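Local coordinates for protein Afp2 (PDB 6RBN) that probably forms part of the contractile sheath around the inner tube of the anti-feeding prophage, an injection system of Serratia entomophila, at residues 196-210 with 224-236. Numbering follows the deposited sequence.
Sequences NQAVNGVTPAFAVSD and MIRTFSGQGTVVW
The two-stranded antiparallel hairpin of strands 225-226 and 234-235, in the sheath protein's subtilisin-like domain, is wrapped by loop 196-210, where Ala198 runs beside Val234 and Asp210 pairs with Arg226. Arg226 NH1 makes a salt bridge to Asp210 OD1, with carboxylate and guanidinium planes 74° apart. The arginine chain bends at chi3 (60°), turning one guanidinium face to Ser209 C and Asp210 N, where helix 210-216 starts after its N-cap Ser209; Phe228 CZ lies over the opposite face, 3.8 Å above the plane, and also over the Trp236 ring. Val208 CG1 packs on Met224 CG at 3.6 Å, the side chains crossing at about a right angle. Midway, Pro204 CD rests 3.7 Å from Thr233 OG1. Toward the loop's start, Ala198 CB meets Val234 CG1 at 4.2 Å, and Gln231 NE2 gives a 3.1 Å hydrogen bond to Asn196 O, almost in line with the C=O but bent at the N-H (136°). Asn196 OD1 reaches the Trp236 ring edge at CZ3. Tyr7 and Gly9 of another subunit pack on Asp210 and Trp236, respectively. Polar links near both loop ends, with van der Waals contacts, some carbon to oxygen, between, thus tie it to the hairpin beside a subunit interface.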
ATOM      1  N   ASN C 196     -40.896 -83.062 -18.555  1.00 78.46           N
ATOM      2  CA  ASN C 196     -40.037 -84.223 -18.329  1.00 78.46           C
ATOM      3  C   ASN C 196     -39.604 -84.403 -16.876  1.00 78.46           C
ATOM      4  O   ASN C 196     -38.661 -85.160 -16.625  1.00 78.46           O
ATOM      5  CB  ASN C 196     -38.800 -84.155 -19.223  1.00 78.46           C
ATOM      6  CG  ASN C 196     -39.091 -84.569 -20.641  1.00 78.46           C
ATOM      7  OD1 ASN C 196     -39.780 -85.554 -20.875  1.00 78.46           O
ATOM      8  ND2 ASN C 196     -38.567 -83.818 -21.598  1.00 78.46           N
ATOM      9  N   GLN C 197     -40.244 -83.739 -15.924  1.00 79.12           N
ATOM     10  CA  GLN C 197     -39.977 -83.987 -14.519  1.00 79.12           C
ATOM     11  C   GLN C 197     -40.733 -85.230 -14.075  1.00 79.12           C
ATOM     12  O   GLN C 197     -41.928 -85.370 -14.352  1.00 79.12           O
ATOM     13  CB  GLN C 197     -40.388 -82.782 -13.680  1.00 79.12           C
ATOM     14  CG  GLN C 197     -40.043 -82.925 -12.230  1.00 79.12           C
ATOM     15  CD  GLN C 197     -38.553 -82.940 -11.999  1.00 79.12           C
ATOM     16  OE1 GLN C 197     -37.812 -82.176 -12.613  1.00 79.12           O
ATOM     17  NE2 GLN C 197     -38.101 -83.818 -11.114  1.00 79.12           N
ATOM     18  N   ALA C 198     -40.037 -86.133 -13.392  1.00 79.15           N
ATOM     19  CA  ALA C 198     -40.606 -87.410 -12.981  1.00 79.15           C
ATOM     20  C   ALA C 198     -41.255 -87.254 -11.613  1.00 79.15           C
ATOM     21  O   ALA C 198     -40.572 -86.988 -10.620  1.00 79.15           O
ATOM     22  CB  ALA C 198     -39.531 -88.490 -12.954  1.00 79.15           C
ATOM     23  N   VAL C 199     -42.567 -87.415 -11.559  1.00 80.68           N
ATOM     24  CA  VAL C 199     -43.292 -87.456 -10.297  1.00 80.68           C
ATOM     25  C   VAL C 199     -43.271 -88.897  -9.797  1.00 80.68           C
ATOM     26  O   VAL C 199     -43.340 -89.851 -10.577  1.00 80.68           O
ATOM     27  CB  VAL C 199     -44.718 -86.872 -10.463  1.00 80.68           C
ATOM     28  CG1 VAL C 199     -45.562 -87.677 -11.421  1.00 80.68           C
ATOM     29  CG2 VAL C 199     -45.430 -86.742  -9.141  1.00 80.68           C
ATOM     30  N   ASN C 200     -43.101 -89.070  -8.491  1.00 83.79           N
ATOM     31  CA  ASN C 200     -42.849 -90.374  -7.900  1.00 83.79           C
ATOM     32  C   ASN C 200     -44.029 -90.824  -7.052  1.00 83.79           C
ATOM     33  O   ASN C 200     -44.799 -90.008  -6.541  1.00 83.79           O
ATOM     34  CB  ASN C 200     -41.587 -90.353  -7.037  1.00 83.79           C
ATOM     35  CG  ASN C 200     -40.326 -90.240  -7.859  1.00 83.79           C
ATOM     36  OD1 ASN C 200     -40.186 -90.894  -8.891  1.00 83.79           O
ATOM     37  ND2 ASN C 200     -39.397 -89.407  -7.409  1.00 83.79           N
ATOM     38  N   GLY C 201     -44.156 -92.138  -6.907  1.00 84.84           N
ATOM     39  CA  GLY C 201     -45.180 -92.723  -6.070  1.00 84.84           C
ATOM     40  C   GLY C 201     -46.543 -92.855  -6.704  1.00 84.84           C
ATOM     41  O   GLY C 201     -47.447 -93.410  -6.070  1.00 84.84           O
ATOM     42  N   VAL C 202     -46.720 -92.396  -7.939  1.00 82.33           N
ATOM     43  CA  VAL C 202     -48.008 -92.450  -8.612  1.00 82.33           C
ATOM     44  C   VAL C 202     -47.780 -93.041  -9.996  1.00 82.33           C
ATOM     45  O   VAL C 202     -46.693 -92.926 -10.566  1.00 82.33           O
ATOM     46  CB  VAL C 202     -48.676 -91.045  -8.663  1.00 82.33           C
ATOM     47  CG1 VAL C 202     -47.928 -90.096  -9.585  1.00 82.33           C
ATOM     48  CG2 VAL C 202     -50.156 -91.125  -9.019  1.00 82.33           C
ATOM     49  N   THR C 203     -48.780 -93.752 -10.502  1.00 83.99           N
ATOM     50  CA  THR C 203     -48.769 -94.312 -11.843  1.00 83.99           C
ATOM     51  C   THR C 203     -50.065 -93.903 -12.526  1.00 83.99           C
ATOM     52  O   THR C 203     -51.070 -93.672 -11.847  1.00 83.99           O
ATOM     53  CB  THR C 203     -48.637 -95.847 -11.832  1.00 83.99           C
ATOM     54  OG1 THR C 203     -49.689 -96.420 -11.050  1.00 83.99           O
ATOM     55  CG2 THR C 203     -47.291 -96.283 -11.270  1.00 83.99           C
ATOM     56  N   PRO C 204     -50.063 -93.747 -13.849  1.00 82.51           N
ATOM     57  CA  PRO C 204     -51.319 -93.446 -14.540  1.00 82.51           C
ATOM     58  C   PRO C 204     -52.253 -94.641 -14.537  1.00 82.51           C
ATOM     59  O   PRO C 204     -51.823 -95.796 -14.556  1.00 82.51           O
ATOM     60  CB  PRO C 204     -50.868 -93.089 -15.960  1.00 82.51           C
ATOM     61  CG  PRO C 204     -49.567 -93.756 -16.119  1.00 82.51           C
ATOM     62  CD  PRO C 204     -48.917 -93.710 -14.774  1.00 82.51           C
ATOM     63  N   ALA C 205     -53.551 -94.346 -14.499  1.00 84.47           N
ATOM     64  CA  ALA C 205     -54.549 -95.409 -14.502  1.00 84.47           C
ATOM     65  C   ALA C 205     -54.637 -96.089 -15.856  1.00 84.47           C
ATOM     66  O   ALA C 205     -54.926 -97.287 -15.931  1.00 84.47           O
ATOM     67  CB  ALA C 205     -55.912 -94.852 -14.101  1.00 84.47           C
ATOM     68  N   PHE C 206     -54.383 -95.349 -16.927  1.00 87.16           N
ATOM     69  CA  PHE C 206     -54.520 -95.836 -18.289  1.00 87.16           C
ATOM     70  C   PHE C 206     -53.187 -95.689 -19.006  1.00 87.16           C
ATOM     71  O   PHE C 206     -52.319 -94.915 -18.597  1.00 87.16           O
ATOM     72  CB  PHE C 206     -55.601 -95.052 -19.036  1.00 87.16           C
ATOM     73  CG  PHE C 206     -56.976 -95.236 -18.474  1.00 87.16           C
ATOM     74  CD1 PHE C 206     -57.344 -96.420 -17.857  1.00 87.16           C
ATOM     75  CD2 PHE C 206     -57.879 -94.191 -18.489  1.00 87.16           C
ATOM     76  CE1 PHE C 206     -58.605 -96.576 -17.317  1.00 87.16           C
ATOM     77  CE2 PHE C 206     -59.134 -94.336 -17.942  1.00 87.16           C
ATOM     78  CZ  PHE C 206     -59.500 -95.531 -17.359  1.00 87.16           C
ATOM     79  N   ALA C 207     -53.029 -96.443 -20.086  1.00 84.33           N
ATOM     80  CA  ALA C 207     -51.868 -96.340 -20.954  1.00 84.33           C
ATOM     81  C   ALA C 207     -52.273 -95.592 -22.211  1.00 84.33           C
ATOM     82  O   ALA C 207     -53.268 -95.943 -22.852  1.00 84.33           O
ATOM     83  CB  ALA C 207     -51.311 -97.719 -21.301  1.00 84.33           C
ATOM     84  N   VAL C 208     -51.513 -94.560 -22.557  1.00 82.76           N
ATOM     85  CA  VAL C 208     -51.832 -93.685 -23.676  1.00 82.76           C
ATOM     86  C   VAL C 208     -50.746 -93.828 -24.733  1.00 82.76           C
ATOM     87  O   VAL C 208     -49.553 -93.737 -24.421  1.00 82.76           O
ATOM     88  CB  VAL C 208     -51.965 -92.224 -23.219  1.00 82.76           C
ATOM     89  CG1 VAL C 208     -52.243 -91.340 -24.398  1.00 82.76           C
ATOM     90  CG2 VAL C 208     -53.064 -92.092 -22.187  1.00 82.76           C
ATOM     91  N   SER C 209     -51.157 -94.055 -25.976  1.00 84.67           N
ATOM     92  CA  SER C 209     -50.232 -94.152 -27.089  1.00 84.67           C
ATOM     93  C   SER C 209     -49.980 -92.774 -27.693  1.00 84.67           C
ATOM     94  O   SER C 209     -50.605 -91.779 -27.323  1.00 84.67           O
ATOM     95  CB  SER C 209     -50.769 -95.118 -28.142  1.00 84.67           C
ATOM     96  OG  SER C 209     -51.956 -94.614 -28.725  1.00 84.67           O
ATOM     97  N   ASP C 210     -49.046 -92.719 -28.644  1.00 87.22           N
ATOM     98  CA  ASP C 210     -48.753 -91.472 -29.337  1.00 87.22           C
ATOM     99  C   ASP C 210     -49.877 -91.062 -30.277  1.00 87.22           C
ATOM    100  O   ASP C 210     -50.147 -89.868 -30.430  1.00 87.22           O
ATOM    101  CB  ASP C 210     -47.452 -91.605 -30.125  1.00 87.22           C
ATOM    102  CG  ASP C 210     -46.231 -91.588 -29.240  1.00 87.22           C
ATOM    103  OD1 ASP C 210     -46.279 -90.932 -28.183  1.00 87.22           O
ATOM    104  OD2 ASP C 210     -45.221 -92.223 -29.606  1.00 87.22           O
ATOM    105  N   MET C 224     -51.357 -85.031 -21.898  1.00 77.18           N
ATOM    106  CA  MET C 224     -51.222 -86.389 -21.371  1.00 77.18           C
ATOM    107  C   MET C 224     -50.239 -86.590 -20.222  1.00 77.18           C
ATOM    108  O   MET C 224     -49.265 -85.847 -20.079  1.00 77.18           O
ATOM    109  CB  MET C 224     -50.805 -87.319 -22.502  1.00 77.18           C
ATOM    110  CG  MET C 224     -51.932 -87.899 -23.303  1.00 77.18           C
ATOM    111  SD  MET C 224     -53.108 -86.744 -23.993  1.00 77.18           S
ATOM    112  CE  MET C 224     -54.521 -87.198 -23.023  1.00 77.18           C
ATOM    113  N   ILE C 225     -50.503 -87.604 -19.404  1.00 76.47           N
ATOM    114  CA  ILE C 225     -49.612 -88.060 -18.343  1.00 76.47           C
ATOM    115  C   ILE C 225     -49.236 -89.491 -18.687  1.00 76.47           C
ATOM    116  O   ILE C 225     -50.076 -90.396 -18.608  1.00 76.47           O
ATOM    117  CB  ILE C 225     -50.272 -87.983 -16.962  1.00 76.47           C
ATOM    118  CG1 ILE C 225     -50.623 -86.539 -16.616  1.00 76.47           C
ATOM    119  CG2 ILE C 225     -49.369 -88.580 -15.903  1.00 76.47           C
ATOM    120  CD1 ILE C 225     -51.460 -86.407 -15.380  1.00 76.47           C
ATOM    121  N   ARG C 226     -47.984 -89.704 -19.073  1.00 78.14           N
ATOM    122  CA  ARG C 226     -47.551 -90.974 -19.630  1.00 78.14           C
ATOM    123  C   ARG C 226     -46.369 -91.506 -18.838  1.00 78.14           C
ATOM    124  O   ARG C 226     -45.667 -90.762 -18.155  1.00 78.14           O
ATOM    125  CB  ARG C 226     -47.177 -90.818 -21.105  1.00 78.14           C
ATOM    126  CG  ARG C 226     -48.344 -90.485 -21.998  1.00 78.14           C
ATOM    127  CD  ARG C 226     -47.875 -90.249 -23.407  1.00 78.14           C
ATOM    128  NE  ARG C 226     -47.225 -91.435 -23.941  1.00 78.14           N
ATOM    129  CZ  ARG C 226     -46.580 -91.467 -25.098  1.00 78.14           C
ATOM    130  NH1 ARG C 226     -46.511 -90.379 -25.845  1.00 78.14           N
ATOM    131  NH2 ARG C 226     -46.010 -92.588 -25.509  1.00 78.14           N
ATOM    132  N   THR C 227     -46.135 -92.808 -18.942  1.00 81.29           N
ATOM    133  CA  THR C 227     -44.991 -93.440 -18.303  1.00 81.29           C
ATOM    134  C   THR C 227     -43.997 -93.892 -19.366  1.00 81.29           C
ATOM    135  O   THR C 227     -44.387 -94.288 -20.469  1.00 81.29           O
ATOM    136  CB  THR C 227     -45.423 -94.607 -17.407  1.00 81.29           C
ATOM    137  OG1 THR C 227     -44.273 -95.185 -16.781  1.00 81.29           O
ATOM    138  CG2 THR C 227     -46.195 -95.671 -18.175  1.00 81.29           C
ATOM    139  N   PHE C 228     -42.713 -93.763 -19.051  1.00 82.50           N
ATOM    140  CA  PHE C 228     -41.630 -94.134 -19.946  1.00 82.50           C
ATOM    141  C   PHE C 228     -40.602 -94.950 -19.181  1.00 82.50           C
ATOM    142  O   PHE C 228     -40.316 -94.662 -18.016  1.00 82.50           O
ATOM    143  CB  PHE C 228     -40.956 -92.899 -20.548  1.00 82.50           C
ATOM    144  CG  PHE C 228     -41.838 -92.107 -21.464  1.00 82.50           C
ATOM    145  CD1 PHE C 228     -42.022 -92.494 -22.778  1.00 82.50           C
ATOM    146  CD2 PHE C 228     -42.482 -90.969 -21.012  1.00 82.50           C
ATOM    147  CE1 PHE C 228     -42.829 -91.764 -23.621  1.00 82.50           C
ATOM    148  CE2 PHE C 228     -43.292 -90.237 -21.853  1.00 82.50           C
ATOM    149  CZ  PHE C 228     -43.465 -90.637 -23.157  1.00 82.50           C
ATOM    150  N   SER C 229     -40.054 -95.971 -19.833  1.00 88.29           N
ATOM    151  CA  SER C 229     -38.929 -96.708 -19.267  1.00 88.29           C
ATOM    152  C   SER C 229     -37.699 -95.814 -19.309  1.00 88.29           C
ATOM    153  O   SER C 229     -37.189 -95.498 -20.387  1.00 88.29           O
ATOM    154  CB  SER C 229     -38.699 -98.003 -20.037  1.00 88.29           C
ATOM    155  OG  SER C 229     -37.597 -98.720 -19.508  1.00 88.29           O
ATOM    156  N   GLY C 230     -37.220 -95.403 -18.140  1.00 89.07           N
ATOM    157  CA  GLY C 230     -36.268 -94.314 -18.067  1.00 89.07           C
ATOM    158  C   GLY C 230     -36.821 -93.207 -17.197  1.00 89.07           C
ATOM    159  O   GLY C 230     -36.908 -93.362 -15.976  1.00 89.07           O
ATOM    160  N   GLN C 231     -37.192 -92.083 -17.808  1.00 91.22           N
ATOM    161  CA  GLN C 231     -37.924 -91.037 -17.097  1.00 91.22           C
ATOM    162  C   GLN C 231     -39.316 -91.573 -16.799  1.00 91.22           C
ATOM    163  O   GLN C 231     -40.209 -91.522 -17.643  1.00 91.22           O
ATOM    164  CB  GLN C 231     -38.001 -89.769 -17.940  1.00 91.22           C
ATOM    165  CG  GLN C 231     -36.672 -89.082 -18.201  1.00 91.22           C
ATOM    166  CD  GLN C 231     -36.039 -88.538 -16.939  1.00 91.22           C
ATOM    167  OE1 GLN C 231     -35.020 -89.048 -16.471  1.00 91.22           O
ATOM    168  NE2 GLN C 231     -36.641 -87.497 -16.379  1.00 91.22           N
ATOM    169  N   GLY C 232     -39.509 -92.089 -15.587  1.00 83.49           N
ATOM    170  CA  GLY C 232     -40.742 -92.787 -15.270  1.00 83.49           C
ATOM    171  C   GLY C 232     -41.847 -91.828 -14.883  1.00 83.49           C
ATOM    172  O   GLY C 232     -41.643 -90.935 -14.053  1.00 83.49           O
ATOM    173  N   THR C 233     -43.037 -92.049 -15.456  1.00 79.78           N
ATOM    174  CA  THR C 233     -44.323 -91.361 -15.200  1.00 79.78           C
ATOM    175  C   THR C 233     -44.197 -89.832 -15.080  1.00 79.78           C
ATOM    176  O   THR C 233     -44.364 -89.229 -14.024  1.00 79.78           O
ATOM    177  CB  THR C 233     -45.120 -91.986 -14.028  1.00 79.78           C
ATOM    178  OG1 THR C 233     -46.338 -91.253 -13.834  1.00 79.78           O
ATOM    179  CG2 THR C 233     -44.372 -92.139 -12.686  1.00 79.78           C
ATOM    180  N   VAL C 234     -43.889 -89.214 -16.216  1.00 76.91           N
ATOM    181  CA  VAL C 234     -43.829 -87.762 -16.342  1.00 76.91           C
ATOM    182  C   VAL C 234     -45.143 -87.262 -16.925  1.00 76.91           C
ATOM    183  O   VAL C 234     -45.953 -88.053 -17.409  1.00 76.91           O
ATOM    184  CB  VAL C 234     -42.648 -87.343 -17.230  1.00 76.91           C
ATOM    185  CG1 VAL C 234     -41.349 -87.836 -16.645  1.00 76.91           C
ATOM    186  CG2 VAL C 234     -42.830 -87.885 -18.630  1.00 76.91           C
ATOM    187  N   VAL C 235     -45.388 -85.957 -16.872  1.00 74.72           N
ATOM    188  CA  VAL C 235     -46.476 -85.404 -17.672  1.00 74.72           C
ATOM    189  C   VAL C 235     -45.928 -85.093 -19.060  1.00 74.72           C
ATOM    190  O   VAL C 235     -44.746 -84.786 -19.230  1.00 74.72           O
ATOM    191  CB  VAL C 235     -47.121 -84.169 -17.007  1.00 74.72           C
ATOM    192  CG1 VAL C 235     -47.661 -84.529 -15.637  1.00 74.72           C
ATOM    193  CG2 VAL C 235     -46.159 -83.032 -16.888  1.00 74.72           C
ATOM    194  N   TRP C 236     -46.763 -85.228 -20.080  1.00 74.95           N
ATOM    195  CA  TRP C 236     -46.272 -85.203 -21.455  1.00 74.95           C
ATOM    196  C   TRP C 236     -47.124 -84.219 -22.247  1.00 74.95           C
ATOM    197  O   TRP C 236     -48.204 -84.565 -22.732  1.00 74.95           O
ATOM    198  CB  TRP C 236     -46.304 -86.601 -22.058  1.00 74.95           C
ATOM    199  CG  TRP C 236     -45.538 -86.742 -23.323  1.00 74.95           C
ATOM    200  CD1 TRP C 236     -46.042 -86.845 -24.580  1.00 74.95           C
ATOM    201  CD2 TRP C 236     -44.118 -86.806 -23.453  1.00 74.95           C
ATOM    202  NE1 TRP C 236     -45.025 -86.970 -25.489  1.00 74.95           N
ATOM    203  CE2 TRP C 236     -43.831 -86.946 -24.821  1.00 74.95           C
ATOM    204  CE3 TRP C 236     -43.059 -86.754 -22.544  1.00 74.95           C
ATOM    205  CZ2 TRP C 236     -42.530 -87.037 -25.301  1.00 74.95           C
ATOM    206  CZ3 TRP C 236     -41.773 -86.843 -23.024  1.00 74.95           C
ATOM    207  CH2 TRP C 236     -41.517 -86.984 -24.390  1.00 74.95           C
TER